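Local coordinates for protein RNA polymerase sigma factor SIGMA-28 (FliA) (Aquifex aeolicus, PDB 1RP3) that probably acts as the flagellar sigma factor that directs RNA polymerase to DNA promoters, held here in an inactive conformation by the anti-sigma factor FlgM, at residues P65-A70 with S165-E170; L19-L24 with I51-A56; R152-D157 with T178-E183. All coordinates share one frame; numbering follows the deposited sequence.

How the interactions relate
Interaction 2 is the buried one: three apolar side chains meet between segments 19-24 and 51-56, both within sigma region 2. Interactions 1 and 3 lie at the surface and share helix 167-185, the first at its N-terminal start and the other further along, with centres about 16 Å apart. Interaction 1 ties that start to helix 66-85 through a charged, hydrogen-bonded arginine; interaction 3 joins the same helix to helix 129-158 by a lysine over an aromatic face. Interactions 1 and 2 touch where Glu69 CG packs on Tyr21 CE1 at 3.7 Å, whereas interaction 3 touches neither. The chemistry changes from apolar packing in the buried contact to charged groups in the two surface contacts, although Arg67 itself is buried.

Interaction 1 of 3, residues P65-A70 with S165-E170; sequences PKRAEA and STNVEE
The capped start of helix 167-185 is gripped by Arg67 of helix 66-85, whose guanidinium reaches the carbonyl of Ser165 and the carboxylate of Glu170 together. The chi1 of Arg67 (-82°) sets CG opposite the carbonyl carbon, and the chain then runs straight out to NE, carrying the flat end over to the other helix; the nearest CA atoms, those of Arg67 and Asn167, are 10.1 Å apart. Side-on, Arg67 NE and NH2 both give hydrogen bonds to the single oxygen OE1 of Glu170, NE at 2.8 Å and NH2 at 2.9 Å, forming a salt bridge. OE1 lies in the guanidinium plane, but the two nitrogens approach it from above the same face of the carboxylate, the two flat groups being turned 58° against each other. At the far end Arg67 NH1 and NH2 hydrogen-bond Ser165 O at 3.1 Å and 3.0 Å, from one face of the carbonyl, NH1 tilted from its plane and NH2 well above it. Four bonds in the guanidinium plane, two to each oxygen, thus fix its rotation, and the carboxylate is likely to balance the charge of this buried arginine. Asn167 OD1 stands obliquely 3.6 Å from Arg67 NH2. Ser165 OG is engaged by Ile162 O, and the Arg67 side chain also rests on Thr62 of the preceding loop.

Thr166 N bonds Glu169 OE1 at 2.9 Å, using the lone pair that points away from the other oxygen; the returning bond, from Glu169 N to Thr166 OG1, is less certain because that hydroxyl sits too close to its neighbour in the model. Arg67 thus joins a region 2 helix to a helix start within sigma region 3, where Thr166 and Glu169 form a capping box.

Interaction 2 of 3, residues L19-L24 with I51-A56; sequences LKYLPL and IGLIKA
Leu53 of helix 42-58 pushes its two methyls against consecutive residues of helix 7-33, CD1 lying 3.7 Å from Tyr21 CB and CD2 lying 4.0 Å from Leu22 CD1. Its CG stands anti to the backbone N (chi1 165°), which sends the fork across to the opposing helix. There the side chains of Leu22 and Leu53 cross at about a right angle, methyl to methyl. Tyr21 takes part through its CB: the bond from CA heads for Leu53, but the ring then turns off, and CD1 of Leu53 stands oblique to it. One face of the Tyr21 ring carries Lys20 CG, 4.2 Å above the plane and offset toward the rim.

All three touching side chains are buried, and the contact joins two helices of the helical sigma region 2. Helix 7-33 is kinked here, and neither Pro23, which lacks an N-H, nor Leu24 donates to the preceding turn; Leu24 N makes a weak bond to Tyr21 O at 2.9 Å instead. Further out, Leu53 also packs on Ile18 and Val25 of helix 7-33 and on Ile72 of helix 66-85, so from helix 42-58 it packs against two others. Leu22 meets Ile11 of the FlgM chain, and Ile54 meets Leu14 of the same FlgM chain.

Interaction 3 of 3, residues R152-D157 with T178-E183; sequences RDFARD and TEKVKE
Lys180 of helix 167-185 reaches across to Phe154 of helix 129-158 and ends over one face of its ring. From CB the chain leaves with CG opposite the backbone N (chi1 -163°) and stays extended as far as Lys180 CD, which touches Phe154 CZ, 3.9 Å away. A bend at chi3 (-56°) then brings the ammonium back over the ring face. Lys180 NZ comes to rest 3.8 Å from Phe154 CE1, with CD1 and CZ of Phe154 each 4.1 Å from it. This is a cation-pi contact: Lys180 NZ stands 4.2 Å from the centroid of the Phe154 ring and 25° off the normal, displaced toward the rim.

The pair is a surface contact between two helices of this all-helical chain, segment 152-157 lying within sigma region 3. A serine in place of Phe154 would probably leave the Lys180 ammonium without its pi partner and its aliphatic chain free to turn. Around the contact, Arg152 of helix 129-158 forms a salt bridge to Asp82 of helix 66-85 and another to Glu148 within its own helix. On helix 167-185, Val181 and Lys182 pack on Val80 of the FlgM chain.

Interaction 1 of 3, residues P65-A70 with S165-E170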
# COMPACT_ATOMS: atom_id res chain seq x y z
N PRO A 65 6.05 23.48 1.90
CA PRO A 65 6.80 22.25 1.62
C PRO A 65 6.26 20.94 2.19
O PRO A 65 6.00 20.00 1.44
CB PRO A 65 8.18 22.60 2.14
CG PRO A 65 8.35 23.99 1.60
CD PRO A 65 6.94 24.64 1.69
N LYS A 66 6.11 20.86 3.51
CA LYS A 66 5.58 19.66 4.16
C LYS A 66 4.18 19.38 3.62
O LYS A 66 3.78 18.22 3.49
CB LYS A 66 5.53 19.84 5.68
N ARG A 67 3.44 20.44 3.29
CA ARG A 67 2.09 20.34 2.75
C ARG A 67 2.14 19.92 1.29
O ARG A 67 1.29 19.17 0.83
CB ARG A 67 1.33 21.65 2.91
CG ARG A 67 0.73 21.83 4.29
CD ARG A 67 -0.12 23.09 4.36
NE ARG A 67 -0.77 23.26 5.66
CZ ARG A 67 -1.57 24.28 5.97
NH1 ARG A 67 -1.82 25.23 5.09
NH2 ARG A 67 -2.16 24.32 7.15
N ALA A 68 3.15 20.40 0.57
CA ALA A 68 3.32 20.05 -0.83
C ALA A 68 3.62 18.55 -0.91
O ALA A 68 3.01 17.82 -1.70
CB ALA A 68 4.46 20.84 -1.46
N GLU A 69 4.49 18.09 -0.01
CA GLU A 69 4.88 16.70 0.05
C GLU A 69 3.71 15.79 0.39
O GLU A 69 3.52 14.76 -0.25
CB GLU A 69 6.01 16.51 1.05
CG GLU A 69 6.63 15.12 1.03
CD GLU A 69 7.68 14.92 2.10
OE1 GLU A 69 8.39 15.90 2.43
OE2 GLU A 69 7.79 13.77 2.61
N ALA A 70 2.91 16.17 1.38
CA ALA A 70 1.75 15.38 1.79
C ALA A 70 0.76 15.28 0.63
O ALA A 70 0.15 14.23 0.39
CB ALA A 70 1.09 15.99 3.01
N SER A 165 -6.30 26.37 5.18
CA SER A 165 -6.43 26.27 6.63
C SER A 165 -5.11 26.58 7.32
O SER A 165 -4.06 26.59 6.69
CB SER A 165 -6.91 24.86 7.03
OG SER A 165 -5.88 23.90 6.86
N THR A 166 -5.19 26.89 8.61
CA THR A 166 -4.00 27.20 9.39
C THR A 166 -3.45 25.89 9.95
O THR A 166 -4.15 24.85 9.95
CB THR A 166 -4.32 28.12 10.59
OG1 THR A 166 -5.27 27.48 11.44
CG2 THR A 166 -4.86 29.47 10.10
N ASN A 167 -2.22 25.95 10.45
CA ASN A 167 -1.56 24.78 11.01
C ASN A 167 -2.36 24.21 12.16
O ASN A 167 -2.49 23.00 12.28
CB ASN A 167 -0.14 25.12 11.45
CG ASN A 167 0.78 25.45 10.28
OD1 ASN A 167 0.70 24.81 9.21
ND2 ASN A 167 1.65 26.45 10.46
N VAL A 168 -2.93 25.09 12.98
CA VAL A 168 -3.73 24.66 14.13
C VAL A 168 -5.01 23.96 13.69
O VAL A 168 -5.41 22.94 14.27
CB VAL A 168 -4.05 25.85 15.08
CG1 VAL A 168 -4.72 26.98 14.32
CG2 VAL A 168 -4.93 25.40 16.24
N GLU A 169 -5.62 24.48 12.63
CA GLU A 169 -6.84 23.91 12.07
C GLU A 169 -6.53 22.57 11.39
O GLU A 169 -7.32 21.63 11.47
CB GLU A 169 -7.47 24.88 11.08
CG GLU A 169 -7.86 26.19 11.73
CD GLU A 169 -8.44 27.18 10.75
OE1 GLU A 169 -7.85 27.36 9.66
OE2 GLU A 169 -9.47 27.80 11.09
N GLU A 170 -5.38 22.50 10.72
CA GLU A 170 -4.96 21.28 10.05
C GLU A 170 -4.82 20.18 11.11
O GLU A 170 -5.32 19.07 10.94
CB GLU A 170 -3.62 21.51 9.34
CG GLU A 170 -3.07 20.30 8.60
CD GLU A 170 -1.77 20.58 7.83
OE1 GLU A 170 -1.23 21.70 7.92
OE2 GLU A 170 -1.30 19.67 7.13

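Interaction 2 of 3, residues L19-L24 with I51-A56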
# COMPACT_ATOMS: atom_id res chain seq x y z
N LEU A 19 12.00 15.11 -10.17
CA LEU A 19 13.21 14.38 -9.82
C LEU A 19 13.31 14.19 -8.31
O LEU A 19 13.56 13.09 -7.84
CB LEU A 19 14.43 15.17 -10.30
CG LEU A 19 15.62 14.51 -10.99
CD1 LEU A 19 15.17 13.48 -12.00
CD2 LEU A 19 16.44 15.62 -11.68
N LYS A 20 13.06 15.26 -7.57
CA LYS A 20 13.14 15.25 -6.11
C LYS A 20 12.27 14.19 -5.47
O LYS A 20 12.70 13.53 -4.53
CB LYS A 20 12.79 16.63 -5.54
CG LYS A 20 12.82 16.69 -4.02
CD LYS A 20 12.44 18.06 -3.46
CE LYS A 20 12.58 18.06 -1.93
NZ LYS A 20 12.25 19.40 -1.34
N TYR A 21 11.07 14.00 -6.00
CA TYR A 21 10.13 13.03 -5.44
C TYR A 21 10.08 11.62 -6.04
O TYR A 21 9.30 10.78 -5.58
CB TYR A 21 8.75 13.66 -5.37
CG TYR A 21 8.69 14.77 -4.35
CD1 TYR A 21 8.71 14.49 -2.99
CD2 TYR A 21 8.66 16.12 -4.74
CE1 TYR A 21 8.71 15.50 -2.04
CE2 TYR A 21 8.66 17.14 -3.80
CZ TYR A 21 8.68 16.83 -2.45
OH TYR A 21 8.66 17.83 -1.50
N LEU A 22 10.89 11.34 -7.05
CA LEU A 22 10.94 9.99 -7.61
C LEU A 22 11.22 8.91 -6.51
O LEU A 22 10.68 7.81 -6.56
CB LEU A 22 11.98 9.91 -8.74
CG LEU A 22 11.60 10.08 -10.22
CD1 LEU A 22 10.16 9.74 -10.48
CD2 LEU A 22 11.88 11.49 -10.65
N PRO A 23 12.10 9.21 -5.53
CA PRO A 23 12.37 8.21 -4.49
C PRO A 23 11.11 7.91 -3.70
O PRO A 23 10.92 6.79 -3.21
CB PRO A 23 13.40 8.90 -3.60
CG PRO A 23 14.14 9.75 -4.57
CD PRO A 23 13.04 10.34 -5.41
N LEU A 24 10.25 8.92 -3.57
CA LEU A 24 8.98 8.77 -2.86
C LEU A 24 8.07 7.80 -3.62
O LEU A 24 7.44 6.94 -3.01
CB LEU A 24 8.32 10.13 -2.66
CG LEU A 24 7.01 10.11 -1.88
CD1 LEU A 24 7.19 9.39 -0.53
CD2 LEU A 24 6.51 11.52 -1.67
N ILE A 51 3.13 9.25 -13.14
CA ILE A 51 2.12 10.07 -13.80
C ILE A 51 1.42 10.89 -12.70
O ILE A 51 1.28 12.11 -12.83
CB ILE A 51 1.09 9.23 -14.57
CG1 ILE A 51 1.78 8.41 -15.65
CG2 ILE A 51 0.02 10.15 -15.18
CD1 ILE A 51 2.44 9.26 -16.70
N GLY A 52 1.06 10.22 -11.61
CA GLY A 52 0.42 10.88 -10.49
C GLY A 52 1.28 12.01 -9.94
O GLY A 52 0.79 13.10 -9.66
N LEU A 53 2.58 11.76 -9.83
CA LEU A 53 3.53 12.74 -9.33
C LEU A 53 3.60 14.00 -10.20
O LEU A 53 3.57 15.11 -9.69
CB LEU A 53 4.91 12.10 -9.21
CG LEU A 53 6.11 13.04 -9.05
CD1 LEU A 53 5.98 13.91 -7.80
CD2 LEU A 53 7.39 12.21 -9.01
N ILE A 54 3.68 13.81 -11.51
CA ILE A 54 3.78 14.92 -12.45
C ILE A 54 2.52 15.78 -12.40
O ILE A 54 2.60 17.00 -12.48
CB ILE A 54 4.00 14.41 -13.89
CG1 ILE A 54 5.35 13.70 -13.99
CG2 ILE A 54 3.91 15.56 -14.88
CD1 ILE A 54 5.60 13.04 -15.35
N LYS A 55 1.36 15.13 -12.32
CA LYS A 55 0.09 15.85 -12.25
C LYS A 55 -0.03 16.67 -10.97
O LYS A 55 -0.50 17.80 -11.01
CB LYS A 55 -1.08 14.89 -12.38
CG LYS A 55 -1.26 14.36 -13.79
CD LYS A 55 -2.42 13.39 -13.87
CE LYS A 55 -2.68 12.93 -15.29
NZ LYS A 55 -3.70 11.82 -15.32
N ALA A 56 0.44 16.10 -9.85
CA ALA A 56 0.41 16.78 -8.56
C ALA A 56 1.31 18.01 -8.58
O ALA A 56 0.97 19.06 -8.04
CB ALA A 56 0.85 15.83 -7.44

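Interaction 3 of 3, residues R152-D157 with T178-E183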
# COMPACT_ATOMS: atom_id res chain seq x y z
N ARG A 152 -10.08 7.47 0.90
CA ARG A 152 -10.02 8.46 -0.18
C ARG A 152 -11.17 9.46 -0.04
O ARG A 152 -11.01 10.64 -0.36
CB ARG A 152 -10.06 7.80 -1.56
CG ARG A 152 -9.77 8.81 -2.66
CD ARG A 152 -9.83 8.21 -4.04
NE ARG A 152 -8.81 7.19 -4.24
CZ ARG A 152 -8.26 6.89 -5.41
NH1 ARG A 152 -8.61 7.55 -6.51
NH2 ARG A 152 -7.42 5.88 -5.49
N ASP A 153 -12.32 8.98 0.42
CA ASP A 153 -13.48 9.83 0.64
C ASP A 153 -13.07 10.92 1.64
O ASP A 153 -13.38 12.09 1.44
CB ASP A 153 -14.67 9.03 1.19
CG ASP A 153 -15.47 8.31 0.11
OD1 ASP A 153 -15.52 8.80 -1.05
OD2 ASP A 153 -16.07 7.26 0.42
N PHE A 154 -12.34 10.53 2.68
CA PHE A 154 -11.89 11.49 3.68
C PHE A 154 -10.90 12.47 3.06
O PHE A 154 -11.06 13.68 3.20
CB PHE A 154 -11.21 10.80 4.87
CG PHE A 154 -12.10 9.82 5.60
CD1 PHE A 154 -13.47 9.99 5.64
CD2 PHE A 154 -11.54 8.73 6.26
CE1 PHE A 154 -14.29 9.09 6.34
CE2 PHE A 154 -12.34 7.82 6.96
CZ PHE A 154 -13.72 8.01 7.00
N ALA A 155 -9.90 11.93 2.37
CA ALA A 155 -8.85 12.73 1.72
C ALA A 155 -9.39 13.71 0.68
O ALA A 155 -8.89 14.82 0.55
CB ALA A 155 -7.83 11.82 1.08
N ARG A 156 -10.39 13.27 -0.07
CA ARG A 156 -11.02 14.08 -1.11
C ARG A 156 -11.61 15.35 -0.49
O ARG A 156 -11.64 16.41 -1.11
CB ARG A 156 -12.10 13.26 -1.82
CG ARG A 156 -12.77 13.94 -2.99
CD ARG A 156 -13.67 12.97 -3.75
NE ARG A 156 -12.91 12.04 -4.60
CZ ARG A 156 -12.99 10.72 -4.54
NH1 ARG A 156 -13.78 10.13 -3.65
NH2 ARG A 156 -12.29 9.97 -5.39
N ASP A 157 -12.03 15.23 0.77
CA ASP A 157 -12.62 16.35 1.51
C ASP A 157 -11.58 17.25 2.18
O ASP A 157 -11.63 18.48 2.02
CB ASP A 157 -13.62 15.83 2.56
CG ASP A 157 -14.82 15.12 1.94
OD1 ASP A 157 -15.15 15.38 0.75
OD2 ASP A 157 -15.45 14.30 2.64
N THR A 178 -7.75 10.73 13.01
CA THR A 178 -7.11 9.73 13.85
C THR A 178 -8.06 9.14 14.89
O THR A 178 -8.07 7.93 15.10
CB THR A 178 -5.86 10.29 14.56
OG1 THR A 178 -6.22 11.42 15.35
CG2 THR A 178 -4.81 10.71 13.56
N GLU A 179 -8.89 9.99 15.49
CA GLU A 179 -9.85 9.53 16.50
C GLU A 179 -10.97 8.69 15.90
O GLU A 179 -11.49 7.78 16.55
CB GLU A 179 -10.44 10.72 17.27
CG GLU A 179 -9.41 11.57 18.04
CD GLU A 179 -8.58 10.78 19.06
OE1 GLU A 179 -9.14 9.88 19.74
OE2 GLU A 179 -7.37 11.07 19.20
N LYS A 180 -11.34 8.98 14.66
CA LYS A 180 -12.39 8.23 13.98
C LYS A 180 -11.89 6.82 13.66
O LYS A 180 -12.65 5.86 13.71
CB LYS A 180 -12.78 8.94 12.68
CG LYS A 180 -14.11 8.49 12.10
CD LYS A 180 -14.35 9.13 10.73
CE LYS A 180 -14.27 10.65 10.80
NZ LYS A 180 -14.25 11.27 9.44
N VAL A 181 -10.60 6.71 13.34
CA VAL A 181 -9.97 5.43 13.04
C VAL A 181 -9.73 4.67 14.35
O VAL A 181 -9.86 3.45 14.39
CB VAL A 181 -8.61 5.63 12.32
CG1 VAL A 181 -7.91 4.29 12.10
CG2 VAL A 181 -8.82 6.32 10.99
N LYS A 182 -9.38 5.41 15.41
CA LYS A 182 -9.12 4.82 16.72
C LYS A 182 -10.37 4.16 17.29
O LYS A 182 -10.29 3.16 18.00
CB LYS A 182 -8.60 5.88 17.69
CG LYS A 182 -8.28 5.37 19.10
CD LYS A 182 -7.51 6.41 19.90
CE LYS A 182 -6.19 6.74 19.22
NZ LYS A 182 -5.44 7.82 19.91
N GLU A 183 -11.53 4.73 16.97
CA GLU A 183 -12.78 4.18 17.45
C GLU A 183 -13.01 2.81 16.82
O GLU A 183 -13.35 1.85 17.51
CB GLU A 183 -13.95 5.13 17.12
CG GLU A 183 -15.30 4.71 17.73
CD GLU A 183 -15.27 4.55 19.26
OE1 GLU A 183 -14.63 5.38 19.95
OE2 GLU A 183 -15.89 3.59 19.77